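Long-range contacts in fructose-2,6-bisphosphatase TIGAR B (Danio rerio, PDB 3E9D), which probably removes phosphate from fructose 2,6-bisphosphate and fructose 1,6-bisphosphate through a phosphohistidine intermediate, restraining glycolysis in favour of the pentose phosphate pathway: residues 27-31 with 59-65; 84-90 with 131-135; 140-144 with 225-229. All blocks are in the same frame, centred on the assembly; numbering follows the deposited sequence.

In the fold
Contacts 1 and 2 meet at the active site: L59 and R61 of the first pack against R88 and E89 of the second. Both join a loop to a helix and combine side-chain-to-backbone hydrogen bonds with apolar packing. Contact 2 shares helix 125-146 with contact 3, but the centres of these two lie about 18 Å apart and they do not touch. Contact 3, on the opposite side of the chain's centre from contact 1 and away from the annotated sites, is mainly aromatic and aliphatic packing of that helix on strand 220-230, with an arginine at its margin. All three are partly buried; the two at the pocket use polar grips, whereas contact 3 has none between its segments.

Contact 1: 27-31 with 59-65; sequences IDTPL and LQRAIQT. With PO4 (phosphate ion), chain C.
Carboxylate oxygen OD1 of D28 is gripped twice: it accepts from the backbone N of Q60 over 2.7 Å (N-H...O 159°) through its syn lone pair, on the side of OD2, and a bridging water donates to it as well. Amides in a helix's first turn lack an acceptor one turn back, and a short acid suits this place; its negative charge probably also interacts favourably with the start of helix 60-71. The water has four partners. It donates to D28 OD1 and T29 O, and accepts from R61 N and from R61 NH1, the last at 2.9 Å, tying loop, helix backbone and guanidinium together.

The first torsion of R61 places CG between the backbone N and the carbonyl carbon (chi1 58°), and from there the extended chain carries the guanidinium to the phosphate. Oxygen O1 of that ion lies at the edge of the group, near its plane, and accepts from R61 NE at 2.9 Å and from R61 NH2 at 2.9 Å. NH2 also bonds G24 O, while R10, N17, H183 and G184 hold the same phosphate.

Farther along, Q64 serves both polar backbone atoms of L31, one directly and one through water. Its OE1 takes the N-H of L31 at 2.9 Å (167°), and its NE2 reaches L31 O through a second water. An amide, donor and acceptor at once, fits this task. The buried L31 side chain and Q64 run side by side in opposite senses, with L31 CD1 3.7 Å from Q64 CB. The methyl L31 CD2 merely packs 3.6 Å from R61 O, to which the hydroxyl T65 OG1 donates.

The phosphate probably came from the crystallisation liquor, yet R61 lies beside the nucleophile H11, consistent with a pocket in which R61, steadied by this loop, helps to bind a substrate phosphoryl group.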
loop_
_atom_site.group_PDB
_atom_site.type_symbol
_atom_site.label_atom_id
_atom_site.label_comp_id
_atom_site.label_asym_id
_atom_site.label_seq_id
_atom_site.Cartn_x
_atom_site.Cartn_y
_atom_site.Cartn_z
ATOM N N ILE A 27 19.357 2.004 2.931
ATOM C CA ILE A 27 19.712 1.039 3.945
ATOM C C ILE A 27 18.733 -0.146 3.896
ATOM O O ILE A 27 17.563 -0.019 4.265
ATOM C CB ILE A 27 19.778 1.714 5.326
ATOM C CG1 ILE A 27 20.701 2.940 5.239
ATOM C CG2 ILE A 27 20.325 0.738 6.355
ATOM C CD1 ILE A 27 20.568 3.906 6.389
ATOM N N ASP A 28 19.212 -1.297 3.434
ATOM C CA ASP A 28 18.321 -2.409 3.113
ATOM C C ASP A 28 18.240 -3.437 4.264
ATOM O O ASP A 28 18.509 -4.613 4.089
ATOM C CB ASP A 28 18.761 -3.062 1.790
ATOM C CG ASP A 28 17.654 -3.886 1.123
ATOM O OD1 ASP A 28 16.476 -3.825 1.532
ATOM O OD2 ASP A 28 17.963 -4.595 0.153
ATOM N N THR A 29 17.841 -2.969 5.435
ATOM C CA THR A 29 17.765 -3.794 6.639
ATOM C C THR A 29 16.677 -4.887 6.575
ATOM O O THR A 29 15.648 -4.720 5.910
ATOM C CB THR A 29 17.417 -2.928 7.828
ATOM O OG1 THR A 29 16.215 -2.217 7.512
ATOM C CG2 THR A 29 18.500 -1.918 8.103
ATOM N N PRO A 30 16.907 -6.009 7.287
ATOM C CA PRO A 30 15.899 -7.053 7.393
ATOM C C PRO A 30 14.874 -6.814 8.516
ATOM O O PRO A 30 15.057 -5.927 9.357
ATOM C CB PRO A 30 16.732 -8.308 7.683
ATOM C CG PRO A 30 17.926 -7.778 8.487
ATOM C CD PRO A 30 18.213 -6.419 7.863
ATOM N N LEU A 31 13.804 -7.611 8.519
ATOM C CA LEU A 31 12.860 -7.643 9.631
ATOM C C LEU A 31 13.595 -7.989 10.914
ATOM O O LEU A 31 14.541 -8.779 10.901
ATOM C CB LEU A 31 11.789 -8.714 9.399
ATOM C CG LEU A 31 10.813 -8.569 8.222
ATOM C CD1 LEU A 31 9.848 -9.774 8.173
ATOM C CD2 LEU A 31 10.057 -7.274 8.343
ATOM N N LEU A 59 12.778 -3.824 -1.706
ATOM C CA LEU A 59 13.512 -3.732 -0.427
ATOM C C LEU A 59 13.259 -4.957 0.462
ATOM O O LEU A 59 12.139 -5.436 0.542
ATOM C CB LEU A 59 13.172 -2.420 0.313
ATOM C CG LEU A 59 13.548 -1.138 -0.469
ATOM C CD1 LEU A 59 12.954 0.130 0.179
ATOM C CD2 LEU A 59 15.057 -1.035 -0.605
ATOM N N GLN A 60 14.326 -5.465 1.082
ATOM C CA GLN A 60 14.294 -6.737 1.809
ATOM C C GLN A 60 13.168 -6.798 2.852
ATOM O O GLN A 60 12.452 -7.802 2.926
ATOM C CB GLN A 60 15.652 -7.020 2.471
ATOM C CG GLN A 60 15.643 -8.277 3.329
ATOM C CD GLN A 60 16.981 -8.616 3.964
ATOM O OE1 GLN A 60 17.814 -7.740 4.244
ATOM N NE2 GLN A 60 17.188 -9.903 4.213
ATOM N N ARG A 61 13.005 -5.731 3.643
ATOM C CA ARG A 61 11.989 -5.724 4.711
ATOM C C ARG A 61 10.580 -5.993 4.163
ATOM O O ARG A 61 9.771 -6.648 4.822
ATOM C CB ARG A 61 12.033 -4.426 5.547
ATOM C CG ARG A 61 11.844 -3.105 4.765
ATOM C CD ARG A 61 12.427 -1.937 5.579
ATOM N NE ARG A 61 12.207 -0.616 4.981
ATOM C CZ ARG A 61 13.063 -0.010 4.153
ATOM N NH1 ARG A 61 14.192 -0.615 3.808
ATOM N NH2 ARG A 61 12.796 1.206 3.683
ATOM N N ALA A 62 10.309 -5.483 2.960
ATOM C CA ALA A 62 9.015 -5.651 2.285
ATOM C C ALA A 62 8.890 -7.041 1.644
ATOM O O ALA A 62 7.857 -7.740 1.798
ATOM C CB ALA A 62 8.823 -4.530 1.220
ATOM N N ILE A 63 9.944 -7.451 0.928
ATOM C CA ILE A 63 9.994 -8.807 0.370
ATOM C C ILE A 63 9.753 -9.899 1.432
ATOM O O ILE A 63 8.964 -10.817 1.210
ATOM C CB ILE A 63 11.325 -9.081 -0.371
ATOM C CG1 ILE A 63 11.430 -8.129 -1.583
ATOM C CG2 ILE A 63 11.411 -10.581 -0.803
ATOM C CD1 ILE A 63 12.814 -7.977 -2.138
ATOM N N GLN A 64 10.439 -9.797 2.568
ATOM C CA GLN A 64 10.250 -10.767 3.667
ATOM C C GLN A 64 8.816 -10.803 4.200
ATOM O O GLN A 64 8.288 -11.867 4.504
ATOM C CB GLN A 64 11.181 -10.439 4.817
ATOM C CG GLN A 64 12.632 -10.689 4.537
ATOM C CD GLN A 64 13.467 -10.312 5.733
ATOM O OE1 GLN A 64 13.648 -9.133 6.034
ATOM N NE2 GLN A 64 13.960 -11.322 6.448
ATOM N N THR A 65 8.203 -9.628 4.318
ATOM C CA THR A 65 6.834 -9.512 4.788
ATOM C C THR A 65 5.889 -10.173 3.798
ATOM O O THR A 65 5.028 -10.982 4.184
ATOM C CB THR A 65 6.450 -8.031 5.016
ATOM O OG1 THR A 65 7.328 -7.483 6.003
ATOM C CG2 THR A 65 4.973 -7.886 5.493
HETATM P P PO4 C . 9.513 2.244 6.186
HETATM O O1 PO4 C . 10.329 1.560 5.120
HETATM O O2 PO4 C . 8.040 1.921 6.090
HETATM O O3 PO4 C . 9.970 1.810 7.560
HETATM O O4 PO4 C . 9.716 3.742 6.105
HETATM O O HOH W 1 14.914 -3.443 3.690
HETATM O O HOH W 2 15.102 -10.923 9.276
#

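Contact 2: 84-90 with 131-135; sequences DPLLRER and RFKMF
Guanidinium groups of R88 and R131 lie nearly flat on one another, centres 4.4 Å apart and planes inclined by 24°, although the two side chains cross at about a right angle. The stack is offset: CD of R131 sits over one face of R88, and CG of R88 over one face of R131. The proximity of like charges is probably eased by the salt bridge from R131 NE to E123.

A bend in R131 (chi3 -77°) brings its guanidinium to the loop's backbone carbonyls. There NH1 and NH2 converge on R88 O, at 2.8 Å and 3.0 Å, from the same face of that carbonyl, and NH1 adds a weak bond to L86 O. Arginine suits the place because its several N-H groups can reach more than one loop carbonyl at once. R88 NH1 in turn folds back to P85 O at 2.8 Å.

Beside this polar half, L87 CD2 sits over the centre of one face of the F135 ring, 3.6 Å from the centroid, in a CH-pi contact, and D84 OD2 meets the ring's edge. L86 CD1 packs 3.9 Å from M134 CB.

The contact joins helix 125-146 to the loop after strand 81-83, which carries E89, the probable proton donor/acceptor. L87 also packs on F186 of helix 184-197, and L87 and F135 both reach M180 of strand 177-182.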
loop_
_atom_site.group_PDB
_atom_site.type_symbol
_atom_site.label_atom_id
_atom_site.label_comp_id
_atom_site.label_asym_id
_atom_site.label_seq_id
_atom_site.Cartn_x
_atom_site.Cartn_y
_atom_site.Cartn_z
ATOM N N ASP A 84 8.513 -4.737 -7.673
ATOM C CA ASP A 84 8.419 -3.500 -8.429
ATOM C C ASP A 84 9.094 -2.367 -7.668
ATOM O O ASP A 84 8.587 -1.927 -6.643
ATOM C CB ASP A 84 6.963 -3.141 -8.780
ATOM C CG ASP A 84 6.868 -2.015 -9.843
ATOM O OD1 ASP A 84 7.858 -1.242 -10.015
ATOM O OD2 ASP A 84 5.799 -1.896 -10.503
ATOM N N PRO A 85 10.242 -1.878 -8.184
ATOM C CA PRO A 85 10.967 -0.793 -7.539
ATOM C C PRO A 85 10.136 0.487 -7.386
ATOM O O PRO A 85 10.474 1.320 -6.552
ATOM C CB PRO A 85 12.142 -0.545 -8.484
ATOM C CG PRO A 85 12.317 -1.846 -9.219
ATOM C CD PRO A 85 10.916 -2.323 -9.425
ATOM N N LEU A 86 9.049 0.639 -8.151
ATOM C CA LEU A 86 8.201 1.822 -7.979
ATOM C C LEU A 86 7.538 1.867 -6.594
ATOM O O LEU A 86 7.123 2.934 -6.136
ATOM C CB LEU A 86 7.140 1.925 -9.099
ATOM C CG LEU A 86 7.592 2.288 -10.524
ATOM C CD1 LEU A 86 6.448 2.010 -11.552
ATOM C CD2 LEU A 86 8.030 3.763 -10.585
ATOM N N LEU A 87 7.459 0.713 -5.923
ATOM C CA LEU A 87 6.906 0.655 -4.558
ATOM C C LEU A 87 7.892 0.940 -3.407
ATOM O O LEU A 87 7.509 0.798 -2.233
ATOM C CB LEU A 87 6.255 -0.715 -4.304
ATOM C CG LEU A 87 5.131 -1.130 -5.253
ATOM C CD1 LEU A 87 4.626 -2.540 -4.896
ATOM C CD2 LEU A 87 3.971 -0.102 -5.187
ATOM N N ARG A 88 9.143 1.287 -3.721
ATOM C CA ARG A 88 10.149 1.572 -2.688
ATOM C C ARG A 88 9.764 2.782 -1.861
ATOM O O ARG A 88 9.019 3.666 -2.318
ATOM C CB ARG A 88 11.562 1.765 -3.277
ATOM C CG ARG A 88 11.747 3.030 -4.155
ATOM C CD ARG A 88 13.063 2.923 -4.994
ATOM N NE ARG A 88 13.291 4.122 -5.804
ATOM C CZ ARG A 88 12.776 4.341 -7.016
ATOM N NH1 ARG A 88 11.967 3.451 -7.596
ATOM N NH2 ARG A 88 13.067 5.467 -7.656
ATOM N N GLU A 89 10.301 2.820 -0.651
ATOM C CA GLU A 89 10.048 3.902 0.271
ATOM C C GLU A 89 10.545 5.245 -0.296
ATOM O O GLU A 89 11.477 5.280 -1.098
ATOM C CB GLU A 89 10.760 3.603 1.601
ATOM C CG GLU A 89 10.553 4.668 2.711
ATOM C CD GLU A 89 9.072 4.941 3.018
ATOM O OE1 GLU A 89 8.312 5.268 2.078
ATOM O OE2 GLU A 89 8.659 4.833 4.207
ATOM N N ARG A 90 9.914 6.337 0.134
ATOM C CA ARG A 90 10.428 7.667 -0.112
ATOM C C ARG A 90 11.924 7.757 0.206
ATOM O O ARG A 90 12.383 7.295 1.263
ATOM C CB ARG A 90 9.655 8.680 0.733
ATOM C CG ARG A 90 10.137 10.105 0.547
ATOM C CD ARG A 90 9.148 11.085 1.179
ATOM N NE ARG A 90 9.560 12.442 0.856
ATOM C CZ ARG A 90 9.020 13.535 1.375
ATOM N NH1 ARG A 90 8.013 13.441 2.252
ATOM N NH2 ARG A 90 9.492 14.719 1.007
ATOM N N ARG A 131 5.724 8.282 -8.681
ATOM C CA ARG A 131 6.017 6.837 -8.666
ATOM C C ARG A 131 4.765 5.975 -8.458
ATOM O O ARG A 131 4.568 4.966 -9.155
ATOM C CB ARG A 131 7.072 6.494 -7.602
ATOM C CG ARG A 131 8.480 6.979 -7.968
ATOM C CD ARG A 131 9.534 6.216 -7.176
ATOM N NE ARG A 131 9.683 6.639 -5.771
ATOM C CZ ARG A 131 9.326 5.906 -4.715
ATOM N NH1 ARG A 131 8.744 4.716 -4.873
ATOM N NH2 ARG A 131 9.573 6.350 -3.494
ATOM N N PHE A 132 3.924 6.373 -7.504
ATOM C CA PHE A 132 2.654 5.679 -7.286
ATOM C C PHE A 132 1.738 5.760 -8.516
ATOM O O PHE A 132 1.126 4.755 -8.892
ATOM C CB PHE A 132 1.924 6.178 -6.036
ATOM C CG PHE A 132 0.629 5.442 -5.760
ATOM C CD1 PHE A 132 0.638 4.074 -5.491
ATOM C CD2 PHE A 132 -0.588 6.115 -5.773
ATOM C CE1 PHE A 132 -0.542 3.376 -5.239
ATOM C CE2 PHE A 132 -1.785 5.443 -5.499
ATOM C CZ PHE A 132 -1.767 4.070 -5.231
ATOM N N LYS A 133 1.665 6.936 -9.139
ATOM C CA LYS A 133 0.882 7.114 -10.379
ATOM C C LYS A 133 1.371 6.180 -11.486
ATOM O O LYS A 133 0.564 5.596 -12.221
ATOM C CB LYS A 133 0.935 8.562 -10.883
ATOM C CG LYS A 133 0.127 9.578 -10.058
ATOM C CD LYS A 133 0.213 10.959 -10.719
ATOM C CE LYS A 133 -0.035 12.089 -9.738
ATOM N NZ LYS A 133 0.482 13.406 -10.292
ATOM N N MET A 134 2.695 6.043 -11.606
ATOM C CA MET A 134 3.288 5.121 -12.580
ATOM C C MET A 134 2.976 3.671 -12.216
ATOM O O MET A 134 2.692 2.833 -13.087
ATOM C CB MET A 134 4.803 5.325 -12.685
ATOM C CG MET A 134 5.212 6.685 -13.267
ATOM S SD MET A 134 7.008 6.974 -13.052
ATOM C CE MET A 134 7.695 5.587 -13.989
ATOM N N PHE A 135 3.027 3.382 -10.924
ATOM C CA PHE A 135 2.668 2.056 -10.453
ATOM C C PHE A 135 1.213 1.732 -10.787
ATOM O O PHE A 135 0.917 0.628 -11.254
ATOM C CB PHE A 135 2.906 1.877 -8.932
ATOM C CG PHE A 135 2.345 0.569 -8.406
ATOM C CD1 PHE A 135 3.007 -0.631 -8.656
ATOM C CD2 PHE A 135 1.135 0.532 -7.721
ATOM C CE1 PHE A 135 2.476 -1.865 -8.207
ATOM C CE2 PHE A 135 0.610 -0.693 -7.268
ATOM C CZ PHE A 135 1.298 -1.890 -7.529
#

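Contact 3: 140-144 with 225-229; sequences FQRMF and FTIHR
I227 is the bump that fills the hollow between F140 and F144, one helical turn apart. Its CG2 methyl stands over the centre of the F140 ring, 3.8 Å from the centroid and only 6° off the ring normal, a clear CH-pi contact. Its other branch reaches the helix backbone: with CG1 set between the backbone N and the carbonyl carbon (chi1 61°), CD1 arrives 3.8 Å from F140 O and 4.2 Å from F144 CD1. A beta-branched residue suits this strand position because its two arms can serve the ring and the groove beside it.

F140 also meets F225, two residues back along the strand. Their rings are obliquely inclined, with F140 CE1 3.8 Å from F225 CD1, so the F140 ring lies against both residues. An alanine in place of F140 is likely to leave the I227 methyl without its aromatic face and open a gap beside F225.

At the other end R229, extended from CG to NE, passes F144 at a slant, with R229 CD 3.6 Å from F144 CE2. Arginine fits a margin like this, since its methylenes can pack on a ring while its guanidinium lies near the amide of Q141. Q141 OE1 approaches the edge of the guanidinium at 3.5 Å from R229 NH1, and its NE2 is held by E145.

Helix segment and strand cross almost at right angles (-84°), their axes 10.2 Å apart. Because successive strand residues face opposite ways, F225, I227 and R229 share the side that meets the helix. F4 and L2 of the adjoining strand 2-10 extend the apolar surface. The contact is therefore held chiefly by shape and dispersion, and polar side chains meet only at the Q141 and R229 end.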
loop_
_atom_site.group_PDB
_atom_site.type_symbol
_atom_site.label_atom_id
_atom_site.label_comp_id
_atom_site.label_asym_id
_atom_site.label_seq_id
_atom_site.Cartn_x
_atom_site.Cartn_y
_atom_site.Cartn_z
ATOM N N PHE A 140 -2.982 -1.317 -13.483
ATOM C CA PHE A 140 -4.209 -1.422 -14.274
ATOM C C PHE A 140 -3.976 -2.257 -15.542
ATOM O O PHE A 140 -4.795 -3.122 -15.889
ATOM C CB PHE A 140 -4.767 -0.045 -14.691
ATOM C CG PHE A 140 -5.230 0.834 -13.540
ATOM C CD1 PHE A 140 -5.358 0.340 -12.244
ATOM C CD2 PHE A 140 -5.557 2.168 -13.781
ATOM C CE1 PHE A 140 -5.790 1.167 -11.202
ATOM C CE2 PHE A 140 -5.997 3.007 -12.741
ATOM C CZ PHE A 140 -6.102 2.505 -11.452
ATOM N N GLN A 141 -2.884 -1.966 -16.243
ATOM C CA GLN A 141 -2.594 -2.638 -17.507
ATOM C C GLN A 141 -2.385 -4.140 -17.279
ATOM O O GLN A 141 -2.948 -4.969 -18.003
ATOM C CB GLN A 141 -1.389 -1.998 -18.210
ATOM C CG GLN A 141 -0.974 -2.690 -19.525
ATOM C CD GLN A 141 -2.069 -2.654 -20.602
ATOM O OE1 GLN A 141 -2.789 -1.659 -20.752
ATOM N NE2 GLN A 141 -2.190 -3.746 -21.364
ATOM N N ARG A 142 -1.613 -4.478 -16.250
ATOM C CA ARG A 142 -1.370 -5.880 -15.903
ATOM C C ARG A 142 -2.635 -6.619 -15.445
ATOM O O ARG A 142 -2.839 -7.761 -15.824
ATOM C CB ARG A 142 -0.267 -6.006 -14.837
ATOM C CG ARG A 142 0.131 -7.478 -14.540
ATOM C CD ARG A 142 1.069 -7.584 -13.345
ATOM N NE ARG A 142 2.362 -6.958 -13.634
ATOM C CZ ARG A 142 3.411 -7.600 -14.154
ATOM N NH1 ARG A 142 3.336 -8.896 -14.441
ATOM N NH2 ARG A 142 4.537 -6.942 -14.388
ATOM N N MET A 143 -3.466 -5.979 -14.619
ATOM C CA MET A 143 -4.712 -6.607 -14.147
ATOM C C MET A 143 -5.660 -6.831 -15.330
ATOM O O MET A 143 -6.298 -7.885 -15.446
ATOM C CB MET A 143 -5.421 -5.770 -13.061
ATOM C CG MET A 143 -4.658 -5.613 -11.710
ATOM S SD MET A 143 -4.154 -7.190 -10.923
ATOM C CE MET A 143 -2.474 -7.242 -11.484
ATOM N N PHE A 144 -5.739 -5.836 -16.206
ATOM C CA PHE A 144 -6.621 -5.920 -17.357
ATOM C C PHE A 144 -6.184 -7.031 -18.311
ATOM O O PHE A 144 -7.013 -7.797 -18.757
ATOM C CB PHE A 144 -6.688 -4.582 -18.085
ATOM C CG PHE A 144 -7.864 -4.454 -19.000
ATOM C CD1 PHE A 144 -9.094 -4.055 -18.506
ATOM C CD2 PHE A 144 -7.738 -4.728 -20.351
ATOM C CE1 PHE A 144 -10.186 -3.929 -19.355
ATOM C CE2 PHE A 144 -8.816 -4.614 -21.208
ATOM C CZ PHE A 144 -10.041 -4.211 -20.714
ATOM N N PHE A 225 -11.182 -1.043 -6.904
ATOM C CA PHE A 225 -11.069 -0.250 -8.136
ATOM C C PHE A 225 -12.000 -0.799 -9.207
ATOM O O PHE A 225 -12.129 -2.015 -9.379
ATOM C CB PHE A 225 -9.648 -0.342 -8.697
ATOM C CG PHE A 225 -8.611 0.356 -7.867
ATOM C CD1 PHE A 225 -8.160 1.624 -8.237
ATOM C CD2 PHE A 225 -8.079 -0.246 -6.727
ATOM C CE1 PHE A 225 -7.173 2.282 -7.493
ATOM C CE2 PHE A 225 -7.113 0.418 -5.950
ATOM C CZ PHE A 225 -6.651 1.676 -6.342
ATOM N N THR A 226 -12.645 0.100 -9.932
ATOM C CA THR A 226 -13.311 -0.287 -11.168
ATOM C C THR A 226 -12.635 0.474 -12.295
ATOM O O THR A 226 -12.526 1.706 -12.244
ATOM C CB THR A 226 -14.815 0.013 -11.126
ATOM O OG1 THR A 226 -15.418 -0.815 -10.122
ATOM C CG2 THR A 226 -15.458 -0.286 -12.474
ATOM N N ILE A 227 -12.162 -0.267 -13.292
ATOM C CA ILE A 227 -11.410 0.325 -14.388
ATOM C C ILE A 227 -12.110 0.094 -15.733
ATOM O O ILE A 227 -12.713 -0.976 -15.955
ATOM C CB ILE A 227 -9.927 -0.121 -14.414
ATOM C CG1 ILE A 227 -9.793 -1.631 -14.583
ATOM C CG2 ILE A 227 -9.171 0.333 -13.111
ATOM C CD1 ILE A 227 -8.322 -2.093 -14.889
ATOM N N HIS A 228 -12.015 1.122 -16.588
ATOM C CA HIS A 228 -12.569 1.178 -17.942
ATOM C C HIS A 228 -11.445 1.451 -18.941
ATOM O O HIS A 228 -10.452 2.088 -18.615
ATOM C CB HIS A 228 -13.597 2.330 -18.073
ATOM C CG HIS A 228 -14.921 2.049 -17.428
ATOM N ND1 HIS A 228 -16.116 2.516 -17.944
ATOM C CD2 HIS A 228 -15.243 1.367 -16.295
ATOM C CE1 HIS A 228 -17.113 2.125 -17.164
ATOM N NE2 HIS A 228 -16.611 1.418 -16.162
ATOM N N ARG A 229 -11.630 0.970 -20.161
ATOM C CA ARG A 229 -10.730 1.263 -21.252
ATOM C C ARG A 229 -11.435 2.195 -22.225
ATOM O O ARG A 229 -12.554 1.914 -22.668
ATOM C CB ARG A 229 -10.369 -0.035 -21.951
ATOM C CG ARG A 229 -9.141 0.008 -22.795
ATOM C CD ARG A 229 -8.569 -1.405 -22.822
ATOM N NE ARG A 229 -7.685 -1.592 -23.949
ATOM C CZ ARG A 229 -6.369 -1.671 -23.853
ATOM N NH1 ARG A 229 -5.764 -1.610 -22.661
ATOM N NH2 ARG A 229 -5.658 -1.825 -24.966
#